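Local coordinates for ADP-ribosylglycohydrolase (Thermus thermophilus, PDB 2YZV), which belongs to the ADP-ribosylglycohydrolase family and has an all-helical fold that holds two magnesium ions at a site of aspartate and threonine residues, at residues L70-G73 / K77-M80; S149-A154 / E166-L171. All coordinates share one frame; numbering follows the deposited sequence.

Contact 1: residues L70-G73 / K77-M80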
loop_
_atom_site.group_PDB
_atom_site.type_symbol
_atom_site.label_atom_id
_atom_site.label_comp_id
_atom_site.label_asym_id
_atom_site.label_seq_id
_atom_site.Cartn_x
_atom_site.Cartn_y
_atom_site.Cartn_z
ATOM N N LEU A 70 13.947 -6.153 -7.982
ATOM C CA LEU A 70 14.257 -6.993 -9.129
ATOM C C LEU A 70 15.698 -6.852 -9.601
ATOM O O LEU A 70 16.276 -7.807 -10.119
ATOM C CB LEU A 70 13.307 -6.675 -10.285
ATOM C CG LEU A 70 11.840 -7.065 -10.070
ATOM C CD1 LEU A 70 10.990 -6.522 -11.208
ATOM C CD2 LEU A 70 11.717 -8.582 -9.978
ATOM N N GLN A 71 16.283 -5.672 -9.420
ATOM C CA GLN A 71 17.654 -5.450 -9.870
ATOM C C GLN A 71 18.737 -5.800 -8.852
ATOM O O GLN A 71 19.880 -6.062 -9.232
ATOM C CB GLN A 71 17.841 -3.998 -10.319
ATOM C CG GLN A 71 19.089 -3.782 -11.167
ATOM C CD GLN A 71 19.347 -2.322 -11.480
ATOM O OE1 GLN A 71 19.699 -1.539 -10.597
ATOM N NE2 GLN A 71 19.168 -1.945 -12.741
ATOM N N ARG A 72 18.403 -5.808 -7.565
ATOM C CA ARG A 72 19.416 -6.134 -6.568
ATOM C C ARG A 72 18.915 -6.627 -5.219
ATOM O O ARG A 72 19.514 -6.332 -4.184
ATOM C CB ARG A 72 20.340 -4.933 -6.370
ATOM C CG ARG A 72 19.621 -3.623 -6.139
ATOM C CD ARG A 72 20.311 -2.508 -6.905
ATOM N NE ARG A 72 21.717 -2.372 -6.535
ATOM C CZ ARG A 72 22.554 -1.500 -7.087
ATOM N NH1 ARG A 72 22.130 -0.681 -8.041
ATOM N NH2 ARG A 72 23.819 -1.448 -6.690
ATOM N N GLY A 73 17.832 -7.398 -5.238
ATOM C CA GLY A 73 17.280 -7.935 -4.008
ATOM C C GLY A 73 16.913 -6.843 -3.025
ATOM O O GLY A 73 16.543 -5.741 -3.433
ATOM N N LYS A 77 19.769 0.985 0.391
ATOM C CA LYS A 77 20.570 2.059 -0.172
ATOM C C LYS A 77 20.112 2.330 -1.607
ATOM O O LYS A 77 19.912 3.478 -1.991
ATOM C CB LYS A 77 22.057 1.693 -0.154
ATOM C CG LYS A 77 22.947 2.748 -0.777
ATOM C CD LYS A 77 24.415 2.356 -0.703
ATOM C CE LYS A 77 25.290 3.418 -1.350
ATOM N NZ LYS A 77 25.048 4.760 -0.748
ATOM N N ASP A 78 19.935 1.266 -2.388
ATOM C CA ASP A 78 19.493 1.410 -3.772
ATOM C C ASP A 78 18.062 1.934 -3.828
ATOM O O ASP A 78 17.704 2.697 -4.723
ATOM C CB ASP A 78 19.587 0.072 -4.507
ATOM C CG ASP A 78 19.137 0.172 -5.954
ATOM O OD1 ASP A 78 17.996 -0.235 -6.256
ATOM O OD2 ASP A 78 19.919 0.671 -6.789
ATOM N N GLN A 79 17.241 1.522 -2.868
ATOM C CA GLN A 79 15.863 1.991 -2.827
ATOM C C GLN A 79 15.865 3.508 -2.714
ATOM O O GLN A 79 15.165 4.199 -3.458
ATOM C CB GLN A 79 15.132 1.385 -1.630
ATOM C CG GLN A 79 14.796 -0.082 -1.802
ATOM C CD GLN A 79 14.411 -0.747 -0.497
ATOM O OE1 GLN A 79 13.927 -0.093 0.430
ATOM N NE2 GLN A 79 14.612 -2.058 -0.421
ATOM N N MET A 80 16.672 4.020 -1.790
ATOM C CA MET A 80 16.768 5.454 -1.566
ATOM C C MET A 80 17.412 6.192 -2.733
ATOM O O MET A 80 17.043 7.329 -3.019
ATOM C CB MET A 80 17.522 5.726 -0.260
ATOM C CG MET A 80 16.732 5.332 0.987
ATOM S SD MET A 80 15.244 6.346 1.239
ATOM C CE MET A 80 15.933 7.680 2.249
HETATM O O HOH W 1 15.774 -3.243 -2.921
#
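The short turn that joins helix 57-72 to helix 76-89 is bridged by Arg72 and Asp78, one from the last turn of the first helix and one from the first turn of the second. Arg72 NH1 lies 2.9 Å from Asp78 OD2, a salt bridge made with one carboxylate oxygen. The arginine does not meet the acid head-on: its chain bends at chi2 and chi3 and runs alongside the carboxylate before NH1 comes round to OD2. Asp78 CB lies over one face of the guanidinium, and the guanidinium and carboxylate planes are turned 33° from each other. Asp78 reaches across because its CG stands opposite its own backbone N (chi1 180°), which carries the carboxylate toward the end of the first helix. The two oxygens have separate work. OD1 accepts a hydrogen bond from Ser68 OG, one turn back on helix 57-72, and forms a salt bridge with Arg82 on its own helix, so the buried acid is held between two arginines and a hydroxyl, which probably favours its charged form. A second link runs through one water: it donates to Gly73 O at 2.7 Å and accepts from Gln79 NE2 at 3.0 Å, joining the backbone just past the first helix to the second helix. Gly73 leaves the helical conformation with positive phi (58°), turning the chain out of helix 57-72. Away from the contact, Leu70 packs against helix 283-298 and Met80 against helix 105-115. The Arg72 side chain is exposed, whereas Asp78 is buried beneath it. The whole is a short connection between two consecutive helices of an all-helical fold, joined across the turn by a salt bridge, a hydroxyl-carboxylate bond and a water.

Contact 2: residues S149-A154 / E166-L171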
loop_
_atom_site.group_PDB
_atom_site.type_symbol
_atom_site.label_atom_id
_atom_site.label_comp_id
_atom_site.label_asym_id
_atom_site.label_seq_id
_atom_site.Cartn_x
_atom_site.Cartn_y
_atom_site.Cartn_z
ATOM N N SER A 149 10.674 -8.421 9.182
ATOM C CA SER A 149 11.854 -7.620 9.477
ATOM C C SER A 149 12.250 -6.805 8.249
ATOM O O SER A 149 12.668 -5.655 8.367
ATOM C CB SER A 149 13.012 -8.526 9.901
ATOM O OG SER A 149 14.195 -7.768 10.100
ATOM N N LEU A 150 12.125 -7.405 7.069
ATOM C CA LEU A 150 12.451 -6.700 5.836
ATOM C C LEU A 150 11.446 -5.569 5.654
ATOM O O LEU A 150 11.796 -4.484 5.186
ATOM C CB LEU A 150 12.387 -7.653 4.640
ATOM C CG LEU A 150 13.372 -8.827 4.682
ATOM C CD1 LEU A 150 13.135 -9.741 3.486
ATOM C CD2 LEU A 150 14.805 -8.299 4.679
ATOM N N ALA A 151 10.197 -5.823 6.035
ATOM C CA ALA A 151 9.155 -4.802 5.913
ATOM C C ALA A 151 9.472 -3.623 6.826
ATOM O O ALA A 151 9.286 -2.466 6.444
ATOM C CB ALA A 151 7.789 -5.390 6.265
ATOM N N ARG A 152 9.949 -3.912 8.033
ATOM C CA ARG A 152 10.293 -2.842 8.963
ATOM C C ARG A 152 11.446 -2.027 8.390
ATOM O O ARG A 152 11.445 -0.798 8.453
ATOM C CB ARG A 152 10.682 -3.411 10.332
ATOM C CG ARG A 152 11.225 -2.364 11.299
ATOM C CD ARG A 152 11.425 -2.943 12.689
ATOM N NE ARG A 152 10.150 -3.184 13.357
ATOM C CZ ARG A 152 9.707 -2.494 14.404
ATOM N NH1 ARG A 152 10.437 -1.514 14.919
ATOM N NH2 ARG A 152 8.527 -2.778 14.932
ATOM N N ARG A 153 12.437 -2.713 7.828
ATOM C CA ARG A 153 13.575 -2.018 7.242
ATOM C C ARG A 153 13.129 -1.170 6.049
ATOM O O ARG A 153 13.607 -0.049 5.863
ATOM C CB ARG A 153 14.647 -3.032 6.825
ATOM C CG ARG A 153 15.370 -3.648 8.018
ATOM C CD ARG A 153 16.189 -4.864 7.616
ATOM N NE ARG A 153 17.245 -4.543 6.662
ATOM C CZ ARG A 153 17.919 -5.459 5.972
ATOM N NH1 ARG A 153 17.638 -6.744 6.136
ATOM N NH2 ARG A 153 18.868 -5.092 5.118
ATOM N N ALA A 154 12.200 -1.695 5.256
ATOM C CA ALA A 154 11.696 -0.964 4.092
ATOM C C ALA A 154 10.955 0.296 4.529
ATOM O O ALA A 154 10.950 1.307 3.822
ATOM C CB ALA A 154 10.771 -1.860 3.269
ATOM N N GLU A 166 5.404 -0.697 12.941
ATOM C CA GLU A 166 4.549 -1.826 13.296
ATOM C C GLU A 166 3.371 -1.985 12.335
ATOM O O GLU A 166 2.972 -3.105 12.020
ATOM C CB GLU A 166 4.032 -1.670 14.728
ATOM C CG GLU A 166 5.134 -1.648 15.772
ATOM C CD GLU A 166 4.602 -1.437 17.173
ATOM O OE1 GLU A 166 3.529 -0.818 17.307
ATOM O OE2 GLU A 166 5.264 -1.881 18.135
ATOM N N ALA A 167 2.805 -0.872 11.879
ATOM C CA ALA A 167 1.681 -0.941 10.948
ATOM C C ALA A 167 2.147 -1.596 9.651
ATOM O O ALA A 167 1.395 -2.330 9.008
ATOM C CB ALA A 167 1.141 0.456 10.666
ATOM N N THR A 168 3.394 -1.330 9.274
ATOM C CA THR A 168 3.954 -1.903 8.059
ATOM C C THR A 168 4.106 -3.412 8.230
ATOM O O THR A 168 3.830 -4.181 7.306
ATOM C CB THR A 168 5.320 -1.266 7.724
ATOM O OG1 THR A 168 5.155 0.152 7.585
ATOM C CG2 THR A 168 5.869 -1.836 6.413
ATOM N N GLU A 169 4.534 -3.838 9.414
ATOM C CA GLU A 169 4.692 -5.262 9.682
ATOM C C GLU A 169 3.337 -5.960 9.621
ATOM O O GLU A 169 3.222 -7.068 9.088
ATOM C CB GLU A 169 5.338 -5.480 11.052
ATOM C CG GLU A 169 6.727 -4.872 11.166
ATOM C CD GLU A 169 7.332 -5.051 12.543
ATOM O OE1 GLU A 169 6.582 -4.944 13.537
ATOM O OE2 GLU A 169 8.555 -5.287 12.633
ATOM N N VAL A 170 2.311 -5.309 10.162
ATOM C CA VAL A 170 0.966 -5.872 10.149
ATOM C C VAL A 170 0.474 -5.998 8.705
ATOM O O VAL A 170 -0.099 -7.020 8.331
ATOM C CB VAL A 170 -0.026 -5.010 10.983
ATOM C CG1 VAL A 170 -1.448 -5.529 10.809
ATOM C CG2 VAL A 170 0.359 -5.064 12.464
ATOM N N LEU A 171 0.712 -4.979 7.878
ATOM C CA LEU A 171 0.274 -5.061 6.487
ATOM C C LEU A 171 1.063 -6.138 5.738
ATOM O O LEU A 171 0.519 -6.819 4.876
ATOM C CB LEU A 171 0.418 -3.704 5.781
ATOM C CG LEU A 171 -0.117 -3.652 4.341
ATOM C CD1 LEU A 171 -1.604 -3.980 4.322
ATOM C CD2 LEU A 171 0.114 -2.264 3.760
HETATM O O HOH W 2 7.938 -2.152 17.682
#
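Arg152 and Glu169 form a two-pronged salt bridge between helices 147-156 and 162-179. The stronger prong runs from Arg152 NE to Glu169 OE2, 2.7 Å and nearly straight at 171°; the other, from NH2 to OE1, is weak at 3.2 Å. Glu169 OE2 sits close to the guanidinium plane, but the arginine comes to that oxygen from above the carboxylate plane, and the two flat groups are turned 58° apart, so this is not a coplanar pair. The bend at chi3 (-72°) swings the guanidinium across to the second helix, where NH2 also lies 3.7 Å from Glu166 CG. A water accepts from Arg152 NH2 and donates to Glu166 OE2, extending the polar chain by one helical turn. Glu166 itself is held mainly elsewhere, by the backbone N of His199 and a salt bridge to Arg162.

Beneath these charges the helices pack through small residues. Ala151 CB is 4.0 Å from Thr168 CG2, and that methyl also touches Ala151 O, while Thr168 OG1 turns back to the carbonyl of Ala164 in its own helix. Such small side chains let the axes of segments 149-154 and 166-171 approach to 8.4 Å, and Leu137 and Leu131 continue the apolar layer. Two helices crossing in broadly opposing directions, close-packed inside and salt-bridged along one margin, are ordinary interior packing in this all-helical fold.

Overall arrangement
From the N terminus, contact 1 comes first: it closes the three-residue turn between helices 57-72 and 76-89. The chain then passes through helices 105-115, 129-132 and 135-141 before contact 2 joins helix 147-156 to helix 162-179, closing the longer connection of 11 residues between its segments. The two contacts follow in series, neither nested nor crossed. The centres of contact 1 and contact 2 are about 17 Å apart, and the two do not touch. Phe74, in the turn of contact 1, bridges them: it meets Gln79 of contact 1 and also Leu150 and Arg153 of contact 2, tying the peripheral helix pair to the more central one.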